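Local atomic coordinates of mitomycin biosynthesis 6-O-methyltransferase (Streptomyces lavendulae, PDB entry 3GWZ), a protein that transfers a methyl group from S-adenosyl-L-methionine to the quinone hydroxyl of demethylmitomycins A and B, forming the methoxy group of the anticancer agents mitomycin A and B. Residues D267-L278 and A296-D307; L343-R352 and V361-A369. All coordinates share one frame; numbering follows the deposited sequence.

From the N terminus, contact 1 comes first: after strand 271-275 the chain leaves the sheet, helix 283-296 carries it back, and strand 302-308 is laid parallel beside the first, a loop closed between 267-278 and 296-307. The chain runs through helix 316-329 and into helix 336-344, in whose last turn contact 2 opens; it closes the hairpin of strands 348-355 and 361-368. The two loops follow in series, neither nested nor crossed, with centres about 9 Å apart. They share one sheet, because strand 361-368 lies antiparallel against strand 302-308, probably bonded through L303 O to I366 N and V305 O to V364 N. Together they order its last four strands as 271-275, 302-308, 361-368, 348-355.

Contact 1: D267-L278 and A296-D307; sequences DGADVYLIKHVL and AMKPDSRLLVID. With SAH (S-adenosyl-L-homocysteine), chain G.
Strands 271-275 and 302-307 run parallel, their axes 4.7 Å apart at 13°, and the alternating ladder Y272 N to R302 O, L304 N to Y272 O, I274 N to L304 O, I306 N to I274 O and H276 N to I306 O pairs V271-K275 with R302-I306. On the face of Y272, I274, L303 and V305, the I274 and V305 side chains lie alongside each other, CG2 to CG2 at 3.7 Å. The Y272 and M297 side chains run past each other in opposite directions, Y272 CE2 3.9 Å from M297 CG, while Y272 OH accepts from A269 N and is hydrogen-bonded to P266 O. At the N-terminal end S301 OG donates to A269 O (2.6 Å), and K298 NZ meets D270 OD1 in a salt bridge of 2.8 Å; A204 N holds OD2. With helix 283-296 the strands form a beta-alpha-beta crossover of the class I methyltransferase fold, whose cofactor site lies at the C-terminal strand ends. There K275, with CG anti to its backbone N (chi1 175°) and bends at chi3 and chi4, brings NZ to SAH OXT (2.7 Å), E190 and S187, and K275 O takes the SAH amine. H276 ND1 donates to D307 OD1 at 2.8 Å from above the carboxylate, the planes 68° apart, while E190 holds NE2. One water links I274 O, V277 N and D307 OD2.

Contact 2: L343-R352 and V361-A369; sequences LEKSGLRVER and VRIVEIRRA
Backbone bonds pair L348-R352 with E365-R368 in antiparallel fashion, R349 and R367 exchanging two of them, N to O each way. Beyond V350 the register shifts by one: E351 N reaches E365 O at 2.7 Å and R352 N the same oxygen more weakly at 3.3 Å, a classic beta bulge, after which E365 N bonds R352 O. A369 N donates to G347 O, where the Schellman motif ends the preceding helix.

Charged groups line the face of R349, R367, R352 and E365. R367, with CG between its backbone N and carbonyl carbon (chi1 61°) and an extended chain, brings NE to E351 OE1 on the syn side at 2.7 Å, the carboxylate turned 79° from the guanidinium. R349 lies alongside it, CD set 3.3 Å from R367 NH2 over one guanidinium face, and the two guanidinium planes are only 6° apart. R352 NE meets E365 OE1 at 2.6 Å, tilted from the guanidinium plane; Y198 OH holds OE2, so both carboxylate oxygens of the buried E365 have partners.

Apolar contacts occupy the other side. L343 and I366 reach tip to tip, CD1 to CD1 at 3.6 Å, while the L348 and I366 side chains cross at about a right angle, L348 CB touching I366 CG2, and V350 CG1 touches V364 CG1 at 3.7 Å. With 361-368 antiparallel to 302-308 and 348-355 outermost, this is the C-terminal hairpin that completes the seven-stranded sheet, order 3-2-1-4-5-7-6, of class I methyltransferases.

Contact 1: D267-L278 and A296-D307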
loop_
_atom_site.group_PDB
_atom_site.type_symbol
_atom_site.label_atom_id
_atom_site.label_comp_id
_atom_site.label_asym_id
_atom_site.label_seq_id
_atom_site.Cartn_x
_atom_site.Cartn_y
_atom_site.Cartn_z
ATOM N N ASP A 267 -32.027 26.311 -8.132
ATOM C CA ASP A 267 -33.440 26.423 -7.834
ATOM C C ASP A 267 -34.248 25.170 -8.203
ATOM O O ASP A 267 -33.972 24.497 -9.200
ATOM C CB ASP A 267 -34.008 27.664 -8.538
ATOM C CG ASP A 267 -35.494 27.823 -8.329
ATOM O OD1 ASP A 267 -35.909 28.122 -7.187
ATOM O OD2 ASP A 267 -36.249 27.654 -9.312
ATOM N N GLY A 268 -35.240 24.858 -7.373
ATOM C CA GLY A 268 -36.258 23.882 -7.717
ATOM C C GLY A 268 -35.922 22.400 -7.680
ATOM O O GLY A 268 -36.529 21.624 -8.412
ATOM N N ALA A 269 -34.981 21.987 -6.836
ATOM C CA ALA A 269 -34.726 20.553 -6.669
ATOM C C ALA A 269 -35.690 19.945 -5.654
ATOM O O ALA A 269 -36.244 20.654 -4.820
ATOM C CB ALA A 269 -33.273 20.304 -6.242
ATOM N N ASP A 270 -35.869 18.629 -5.714
ATOM C CA ASP A 270 -36.712 17.914 -4.759
ATOM C C ASP A 270 -36.084 17.808 -3.366
ATOM O O ASP A 270 -36.768 17.925 -2.345
ATOM C CB ASP A 270 -37.019 16.506 -5.278
ATOM C CG ASP A 270 -37.896 16.520 -6.523
ATOM O OD1 ASP A 270 -38.723 17.447 -6.654
ATOM O OD2 ASP A 270 -37.760 15.601 -7.360
ATOM N N VAL A 271 -34.784 17.559 -3.312
ATOM C CA VAL A 271 -34.135 17.435 -2.013
ATOM C C VAL A 271 -32.800 18.169 -2.011
ATOM O O VAL A 271 -32.001 18.050 -2.951
ATOM C CB VAL A 271 -33.977 15.950 -1.589
ATOM C CG1 VAL A 271 -33.153 15.181 -2.620
ATOM C CG2 VAL A 271 -33.351 15.839 -0.194
ATOM N N TYR A 272 -32.582 18.966 -0.968
ATOM C CA TYR A 272 -31.303 19.627 -0.769
ATOM C C TYR A 272 -30.594 18.971 0.405
ATOM O O TYR A 272 -31.229 18.609 1.397
ATOM C CB TYR A 272 -31.509 21.120 -0.502
ATOM C CG TYR A 272 -32.033 21.846 -1.721
ATOM C CD1 TYR A 272 -31.165 22.493 -2.586
ATOM C CD2 TYR A 272 -33.392 21.845 -2.025
ATOM C CE1 TYR A 272 -31.629 23.131 -3.720
ATOM C CE2 TYR A 272 -33.872 22.492 -3.155
ATOM C CZ TYR A 272 -32.991 23.128 -3.998
ATOM O OH TYR A 272 -33.459 23.774 -5.126
ATOM N N LEU A 273 -29.283 18.802 0.286
ATOM C CA LEU A 273 -28.513 18.190 1.358
ATOM C C LEU A 273 -27.400 19.146 1.753
ATOM O O LEU A 273 -26.808 19.798 0.898
ATOM C CB LEU A 273 -27.925 16.851 0.917
ATOM C CG LEU A 273 -28.907 15.716 0.596
ATOM C CD1 LEU A 273 -29.486 15.907 -0.786
ATOM C CD2 LEU A 273 -28.207 14.376 0.680
ATOM N N ILE A 274 -27.132 19.239 3.050
ATOM C CA ILE A 274 -26.065 20.106 3.551
ATOM C C ILE A 274 -25.449 19.442 4.789
ATOM O O ILE A 274 -26.027 19.443 5.864
ATOM C CB ILE A 274 -26.571 21.546 3.813
ATOM C CG1 ILE A 274 -25.411 22.492 4.142
ATOM C CG2 ILE A 274 -27.638 21.583 4.912
ATOM C CD1 ILE A 274 -25.786 23.977 3.993
ATOM N N LYS A 275 -24.284 18.836 4.603
ATOM C CA LYS A 275 -23.695 17.975 5.625
ATOM C C LYS A 275 -22.375 18.559 6.096
ATOM O O LYS A 275 -21.493 18.812 5.277
ATOM C CB LYS A 275 -23.457 16.567 5.047
ATOM C CG LYS A 275 -22.738 15.613 5.990
ATOM C CD LYS A 275 -22.856 14.150 5.542
ATOM C CE LYS A 275 -21.879 13.793 4.417
ATOM N NZ LYS A 275 -20.452 13.747 4.869
ATOM N N HIS A 276 -22.261 18.772 7.409
ATOM C CA HIS A 276 -21.057 19.301 8.036
ATOM C C HIS A 276 -20.630 20.621 7.403
ATOM O O HIS A 276 -19.436 20.894 7.225
ATOM C CB HIS A 276 -19.917 18.274 7.990
ATOM C CG HIS A 276 -20.189 17.044 8.798
ATOM N ND1 HIS A 276 -20.771 17.090 10.049
ATOM C CD2 HIS A 276 -19.957 15.735 8.538
ATOM C CE1 HIS A 276 -20.888 15.862 10.522
ATOM N NE2 HIS A 276 -20.399 15.022 9.625
ATOM N N VAL A 277 -21.618 21.435 7.057
ATOM C CA VAL A 277 -21.339 22.757 6.525
ATOM C C VAL A 277 -21.767 23.812 7.532
ATOM O O VAL A 277 -20.975 24.674 7.911
ATOM C CB VAL A 277 -22.016 22.988 5.148
ATOM C CG1 VAL A 277 -22.053 24.490 4.797
ATOM C CG2 VAL A 277 -21.285 22.205 4.069
ATOM N N LEU A 278 -23.014 23.733 7.994
ATOM C CA LEU A 278 -23.544 24.799 8.836
ATOM C C LEU A 278 -22.749 24.952 10.126
ATOM O O LEU A 278 -22.654 26.047 10.663
ATOM C CB LEU A 278 -25.027 24.589 9.137
ATOM C CG LEU A 278 -25.902 24.621 7.885
ATOM C CD1 LEU A 278 -27.365 24.432 8.258
ATOM C CD2 LEU A 278 -25.692 25.935 7.119
ATOM N N ALA A 296 -34.879 28.758 -2.879
ATOM C CA ALA A 296 -34.714 27.830 -3.992
ATOM C C ALA A 296 -35.674 26.649 -3.894
ATOM O O ALA A 296 -35.851 25.900 -4.855
ATOM C CB ALA A 296 -33.270 27.322 -4.051
HETATM N N MSE A 297 -36.279 26.471 -2.727
HETATM C CA MSE A 297 -37.092 25.286 -2.482
HETATM C C MSE A 297 -38.508 25.405 -3.045
HETATM O O MSE A 297 -39.121 26.472 -3.005
HETATM C CB MSE A 297 -37.147 24.971 -0.987
HETATM C CG MSE A 297 -35.819 24.457 -0.434
HETATM SE SE MSE A 297 -35.806 24.290 1.498
HETATM C CE MSE A 297 -37.062 22.818 1.657
ATOM N N LYS A 298 -39.014 24.295 -3.573
ATOM C CA LYS A 298 -40.421 24.197 -3.934
ATOM C C LYS A 298 -41.211 23.844 -2.684
ATOM O O LYS A 298 -40.660 23.288 -1.732
ATOM C CB LYS A 298 -40.631 23.117 -4.999
ATOM C CG LYS A 298 -39.874 23.366 -6.286
ATOM C CD LYS A 298 -40.113 22.252 -7.291
ATOM C CE LYS A 298 -39.751 20.895 -6.717
ATOM N NZ LYS A 298 -39.677 19.852 -7.777
ATOM N N PRO A 299 -42.511 24.158 -2.678
ATOM C CA PRO A 299 -43.333 23.847 -1.505
ATOM C C PRO A 299 -43.165 22.398 -1.052
ATOM O O PRO A 299 -43.235 22.110 0.142
ATOM C CB PRO A 299 -44.758 24.086 -2.011
ATOM C CG PRO A 299 -44.594 25.146 -3.055
ATOM C CD PRO A 299 -43.271 24.870 -3.722
ATOM N N ASP A 300 -42.941 21.499 -2.003
ATOM C CA ASP A 300 -42.824 20.075 -1.709
ATOM C C ASP A 300 -41.367 19.644 -1.473
ATOM O O ASP A 300 -41.099 18.494 -1.133
ATOM C CB ASP A 300 -43.451 19.245 -2.837
ATOM C CG ASP A 300 -43.131 19.796 -4.231
ATOM O OD1 ASP A 300 -43.379 20.999 -4.482
ATOM O OD2 ASP A 300 -42.651 19.019 -5.089
ATOM N N SER A 301 -40.433 20.570 -1.650
ATOM C CA SER A 301 -39.019 20.256 -1.472
ATOM C C SER A 301 -38.695 19.918 -0.024
ATOM O O SER A 301 -39.403 20.329 0.896
ATOM C CB SER A 301 -38.143 21.425 -1.928
ATOM O OG SER A 301 -38.158 21.541 -3.336
ATOM N N ARG A 302 -37.619 19.162 0.173
ATOM C CA ARG A 302 -37.128 18.890 1.513
ATOM C C ARG A 302 -35.652 19.271 1.627
ATOM O O ARG A 302 -34.894 19.147 0.665
ATOM C CB ARG A 302 -37.340 17.417 1.883
ATOM C CG ARG A 302 -38.804 17.023 2.094
ATOM C CD ARG A 302 -39.434 17.851 3.205
ATOM N NE ARG A 302 -40.798 17.431 3.524
ATOM C CZ ARG A 302 -41.896 18.028 3.072
ATOM N NH1 ARG A 302 -41.807 19.077 2.262
ATOM N NH2 ARG A 302 -43.091 17.570 3.429
ATOM N N LEU A 303 -35.262 19.763 2.800
ATOM C CA LEU A 303 -33.861 20.046 3.088
ATOM C C LEU A 303 -33.406 19.115 4.196
ATOM O O LEU A 303 -34.096 18.978 5.214
ATOM C CB LEU A 303 -33.682 21.498 3.537
ATOM C CG LEU A 303 -32.339 21.859 4.184
ATOM C CD1 LEU A 303 -31.195 21.646 3.207
ATOM C CD2 LEU A 303 -32.356 23.307 4.667
ATOM N N LEU A 304 -32.270 18.454 3.985
ATOM C CA LEU A 304 -31.668 17.626 5.020
ATOM C C LEU A 304 -30.413 18.297 5.562
ATOM O O LEU A 304 -29.373 18.309 4.908
ATOM C CB LEU A 304 -31.293 16.241 4.485
ATOM C CG LEU A 304 -32.385 15.457 3.753
ATOM C CD1 LEU A 304 -31.869 14.064 3.392
ATOM C CD2 LEU A 304 -33.653 15.371 4.598
ATOM N N VAL A 305 -30.514 18.859 6.758
ATOM C CA VAL A 305 -29.335 19.335 7.438
ATOM C C VAL A 305 -28.720 18.130 8.147
ATOM O O VAL A 305 -29.335 17.529 9.016
ATOM C CB VAL A 305 -29.664 20.459 8.440
ATOM C CG1 VAL A 305 -28.443 20.741 9.316
ATOM C CG2 VAL A 305 -30.073 21.716 7.691
ATOM N N ILE A 306 -27.515 17.756 7.738
ATOM C CA ILE A 306 -26.868 16.573 8.287
ATOM C C ILE A 306 -25.646 17.011 9.079
ATOM O O ILE A 306 -24.649 17.447 8.512
ATOM C CB ILE A 306 -26.489 15.592 7.163
ATOM C CG1 ILE A 306 -27.748 15.244 6.353
ATOM C CG2 ILE A 306 -25.838 14.334 7.733
ATOM C CD1 ILE A 306 -27.473 14.516 5.048
ATOM N N ASP A 307 -25.732 16.938 10.398
ATOM C CA ASP A 307 -24.631 17.467 11.196
ATOM C C ASP A 307 -24.562 16.836 12.577
ATOM O O ASP A 307 -25.395 15.999 12.940
ATOM C CB ASP A 307 -24.706 19.001 11.285
ATOM C CG ASP A 307 -23.379 19.676 10.928
ATOM O OD1 ASP A 307 -22.315 19.122 11.287
ATOM O OD2 ASP A 307 -23.394 20.756 10.287
HETATM N N SAH G . -20.240 18.198 2.792
HETATM C CA SAH G . -18.834 17.667 2.788
HETATM C CB SAH G . -17.769 18.712 3.175
HETATM C CG SAH G . -17.918 19.363 4.563
HETATM S SD SAH G . -16.549 20.454 4.931
HETATM C C SAH G . -18.745 16.492 3.721
HETATM O O SAH G . -17.785 15.720 3.641
HETATM O OXT SAH G . -19.626 16.279 4.565
HETATM C "C5'" SAH G . -17.284 22.018 4.496
HETATM C "C4'" SAH G . -17.207 22.346 2.991
HETATM O "O4'" SAH G . -17.745 23.651 2.672
HETATM C "C3'" SAH G . -15.810 22.326 2.360
HETATM O "O3'" SAH G . -15.746 21.254 1.406
HETATM C "C2'" SAH G . -15.654 23.667 1.639
HETATM O "O2'" SAH G . -15.074 23.559 0.333
HETATM C "C1'" SAH G . -17.087 24.117 1.476
HETATM N N9 SAH G . -17.276 25.584 1.410
HETATM C C8 SAH G . -16.781 26.498 2.275
HETATM N N7 SAH G . -17.185 27.747 1.930
HETATM C C5 SAH G . -17.967 27.622 0.831
HETATM C C6 SAH G . -18.728 28.540 -0.039
HETATM N N6 SAH G . -18.710 29.867 0.234
HETATM N N1 SAH G . -19.413 28.012 -1.090
HETATM C C2 SAH G . -19.414 26.694 -1.340
HETATM N N3 SAH G . -18.745 25.798 -0.585
HETATM C C4 SAH G . -18.023 26.199 0.491
HETATM O O HOH W 1 -24.530 21.097 7.779
#

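Contact 2: L343-R352 and V361-A369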
loop_
_atom_site.group_PDB
_atom_site.type_symbol
_atom_site.label_atom_id
_atom_site.label_comp_id
_atom_site.label_asym_id
_atom_site.label_seq_id
_atom_site.Cartn_x
_atom_site.Cartn_y
_atom_site.Cartn_z
ATOM N N LEU A 343 -33.576 28.134 11.718
ATOM C CA LEU A 343 -34.468 27.734 10.640
ATOM C C LEU A 343 -35.696 28.651 10.624
ATOM O O LEU A 343 -36.132 29.094 9.567
ATOM C CB LEU A 343 -34.864 26.257 10.783
ATOM C CG LEU A 343 -33.725 25.274 10.465
ATOM C CD1 LEU A 343 -33.995 23.876 11.013
ATOM C CD2 LEU A 343 -33.451 25.225 8.971
ATOM N N GLU A 344 -36.228 28.962 11.800
ATOM C CA GLU A 344 -37.389 29.847 11.876
ATOM C C GLU A 344 -37.094 31.205 11.253
ATOM O O GLU A 344 -37.908 31.731 10.492
ATOM C CB GLU A 344 -37.855 30.027 13.321
ATOM C CG GLU A 344 -39.207 30.732 13.438
ATOM C CD GLU A 344 -39.105 32.240 13.277
ATOM O OE1 GLU A 344 -38.089 32.826 13.714
ATOM O OE2 GLU A 344 -40.047 32.841 12.716
ATOM N N LYS A 345 -35.940 31.781 11.578
ATOM C CA LYS A 345 -35.563 33.077 11.018
ATOM C C LYS A 345 -35.344 32.991 9.515
ATOM O O LYS A 345 -35.146 34.013 8.855
ATOM C CB LYS A 345 -34.280 33.603 11.659
ATOM C CG LYS A 345 -34.409 33.967 13.121
ATOM C CD LYS A 345 -33.085 34.496 13.647
ATOM C CE LYS A 345 -33.111 34.617 15.160
ATOM N NZ LYS A 345 -34.217 35.505 15.593
ATOM N N SER A 346 -35.361 31.775 8.978
ATOM C CA SER A 346 -35.060 31.574 7.568
ATOM C C SER A 346 -36.277 31.108 6.776
ATOM O O SER A 346 -36.171 30.810 5.588
ATOM C CB SER A 346 -33.921 30.562 7.411
ATOM O OG SER A 346 -32.753 30.987 8.097
ATOM N N GLY A 347 -37.427 31.035 7.438
ATOM C CA GLY A 347 -38.653 30.599 6.788
ATOM C C GLY A 347 -38.764 29.092 6.619
ATOM O O GLY A 347 -39.469 28.612 5.731
ATOM N N LEU A 348 -38.070 28.347 7.478
ATOM C CA LEU A 348 -38.046 26.892 7.407
ATOM C C LEU A 348 -38.483 26.289 8.728
ATOM O O LEU A 348 -38.481 26.959 9.755
ATOM C CB LEU A 348 -36.633 26.399 7.077
ATOM C CG LEU A 348 -36.056 26.826 5.728
ATOM C CD1 LEU A 348 -34.579 26.439 5.641
ATOM C CD2 LEU A 348 -36.859 26.227 4.568
ATOM N N ARG A 349 -38.847 25.017 8.713
ATOM C CA ARG A 349 -39.198 24.357 9.957
ATOM C C ARG A 349 -38.857 22.877 9.942
ATOM O O ARG A 349 -38.852 22.232 8.887
ATOM C CB ARG A 349 -40.680 24.570 10.283
ATOM C CG ARG A 349 -41.633 23.815 9.386
ATOM C CD ARG A 349 -43.076 24.126 9.778
ATOM N NE ARG A 349 -43.370 23.703 11.146
ATOM C CZ ARG A 349 -44.218 24.328 11.959
ATOM N NH1 ARG A 349 -44.848 25.424 11.555
ATOM N NH2 ARG A 349 -44.425 23.866 13.183
ATOM N N VAL A 350 -38.570 22.340 11.122
ATOM C CA VAL A 350 -38.163 20.953 11.239
ATOM C C VAL A 350 -39.361 20.027 11.122
ATOM O O VAL A 350 -40.353 20.193 11.833
ATOM C CB VAL A 350 -37.459 20.690 12.580
ATOM C CG1 VAL A 350 -37.089 19.211 12.708
ATOM C CG2 VAL A 350 -36.226 21.573 12.710
ATOM N N GLU A 351 -39.263 19.053 10.225
ATOM C CA GLU A 351 -40.298 18.042 10.078
ATOM C C GLU A 351 -40.001 16.895 11.036
ATOM O O GLU A 351 -40.866 16.456 11.790
ATOM C CB GLU A 351 -40.346 17.531 8.642
ATOM C CG GLU A 351 -41.639 16.831 8.270
ATOM C CD GLU A 351 -42.777 17.806 8.010
ATOM O OE1 GLU A 351 -42.723 18.945 8.530
ATOM O OE2 GLU A 351 -43.724 17.431 7.282
ATOM N N ARG A 352 -38.765 16.415 11.007
ATOM C CA ARG A 352 -38.339 15.378 11.935
ATOM C C ARG A 352 -36.826 15.254 11.909
ATOM O O ARG A 352 -36.164 15.808 11.031
ATOM C CB ARG A 352 -38.992 14.037 11.593
ATOM C CG ARG A 352 -38.656 13.517 10.213
ATOM C CD ARG A 352 -39.621 12.419 9.795
ATOM N NE ARG A 352 -39.532 12.131 8.368
ATOM C CZ ARG A 352 -39.119 10.975 7.857
ATOM N NH1 ARG A 352 -38.759 9.983 8.660
ATOM N NH2 ARG A 352 -39.073 10.807 6.540
ATOM N N VAL A 361 -24.055 12.410 14.836
ATOM C CA VAL A 361 -24.621 12.841 13.563
ATOM C C VAL A 361 -26.103 12.515 13.484
ATOM O O VAL A 361 -26.513 11.395 13.778
ATOM C CB VAL A 361 -23.935 12.184 12.361
ATOM C CG1 VAL A 361 -24.572 12.701 11.067
ATOM C CG2 VAL A 361 -22.444 12.467 12.375
ATOM N N ARG A 362 -26.906 13.489 13.076
ATOM C CA ARG A 362 -28.324 13.239 12.840
ATOM C C ARG A 362 -28.742 13.850 11.516
ATOM O O ARG A 362 -28.074 14.749 11.005
ATOM C CB ARG A 362 -29.190 13.796 13.981
ATOM C CG ARG A 362 -29.130 12.960 15.258
ATOM C CD ARG A 362 -30.203 13.353 16.266
ATOM N NE ARG A 362 -31.536 12.863 15.911
ATOM C CZ ARG A 362 -31.974 11.631 16.166
ATOM N NH1 ARG A 362 -31.184 10.749 16.760
ATOM N NH2 ARG A 362 -33.202 11.274 15.819
ATOM N N ILE A 363 -29.840 13.348 10.958
ATOM C CA ILE A 363 -30.414 13.924 9.755
ATOM C C ILE A 363 -31.629 14.734 10.176
ATOM O O ILE A 363 -32.582 14.178 10.707
ATOM C CB ILE A 363 -30.872 12.830 8.762
ATOM C CG1 ILE A 363 -29.681 12.008 8.281
ATOM C CG2 ILE A 363 -31.598 13.457 7.563
ATOM C CD1 ILE A 363 -30.066 10.647 7.721
ATOM N N VAL A 364 -31.592 16.046 9.969
ATOM C CA VAL A 364 -32.742 16.868 10.288
ATOM C C VAL A 364 -33.495 17.193 9.003
ATOM O O VAL A 364 -32.999 17.930 8.154
ATOM C CB VAL A 364 -32.334 18.152 11.021
ATOM C CG1 VAL A 364 -33.570 18.937 11.448
ATOM C CG2 VAL A 364 -31.485 17.807 12.240
ATOM N N GLU A 365 -34.685 16.613 8.852
ATOM C CA GLU A 365 -35.494 16.840 7.663
ATOM C C GLU A 365 -36.343 18.092 7.837
ATOM O O GLU A 365 -37.066 18.230 8.824
ATOM C CB GLU A 365 -36.397 15.640 7.372
ATOM C CG GLU A 365 -37.304 15.865 6.157
ATOM C CD GLU A 365 -38.282 14.726 5.932
ATOM O OE1 GLU A 365 -38.824 14.203 6.927
ATOM O OE2 GLU A 365 -38.511 14.358 4.761
ATOM N N ILE A 366 -36.265 18.984 6.855
ATOM C CA ILE A 366 -36.796 20.336 6.974
ATOM C C ILE A 366 -37.647 20.711 5.753
ATOM O O ILE A 366 -37.340 20.321 4.622
ATOM C CB ILE A 366 -35.626 21.343 7.147
ATOM C CG1 ILE A 366 -34.914 21.099 8.481
ATOM C CG2 ILE A 366 -36.099 22.779 7.030
ATOM C CD1 ILE A 366 -33.423 21.383 8.435
ATOM N N ARG A 367 -38.721 21.459 5.980
ATOM C CA ARG A 367 -39.560 21.931 4.881
ATOM C C ARG A 367 -39.806 23.419 5.024
ATOM O O ARG A 367 -39.501 24.003 6.065
ATOM C CB ARG A 367 -40.897 21.187 4.858
ATOM C CG ARG A 367 -41.732 21.385 6.115
ATOM C CD ARG A 367 -43.117 20.764 5.970
ATOM N NE ARG A 367 -43.918 20.952 7.176
ATOM C CZ ARG A 367 -44.717 21.993 7.388
ATOM N NH1 ARG A 367 -44.830 22.943 6.469
ATOM N NH2 ARG A 367 -45.406 22.080 8.519
ATOM N N ARG A 368 -40.354 24.039 3.984
ATOM C CA ARG A 368 -40.691 25.453 4.064
ATOM C C ARG A 368 -41.869 25.658 5.007
ATOM O O ARG A 368 -42.779 24.835 5.065
ATOM C CB ARG A 368 -41.008 26.026 2.685
ATOM C CG ARG A 368 -39.784 26.253 1.818
ATOM C CD ARG A 368 -40.191 26.642 0.414
ATOM N NE ARG A 368 -41.010 27.848 0.419
ATOM C CZ ARG A 368 -41.852 28.182 -0.553
ATOM N NH1 ARG A 368 -41.994 27.393 -1.613
ATOM N NH2 ARG A 368 -42.558 29.303 -0.460
ATOM N N ALA A 369 -41.831 26.757 5.753
ATOM C CA ALA A 369 -42.871 27.074 6.719
ATOM C C ALA A 369 -44.149 27.501 6.004
ATOM O O ALA A 369 -44.090 28.118 4.937
ATOM C CB ALA A 369 -42.393 28.174 7.654
#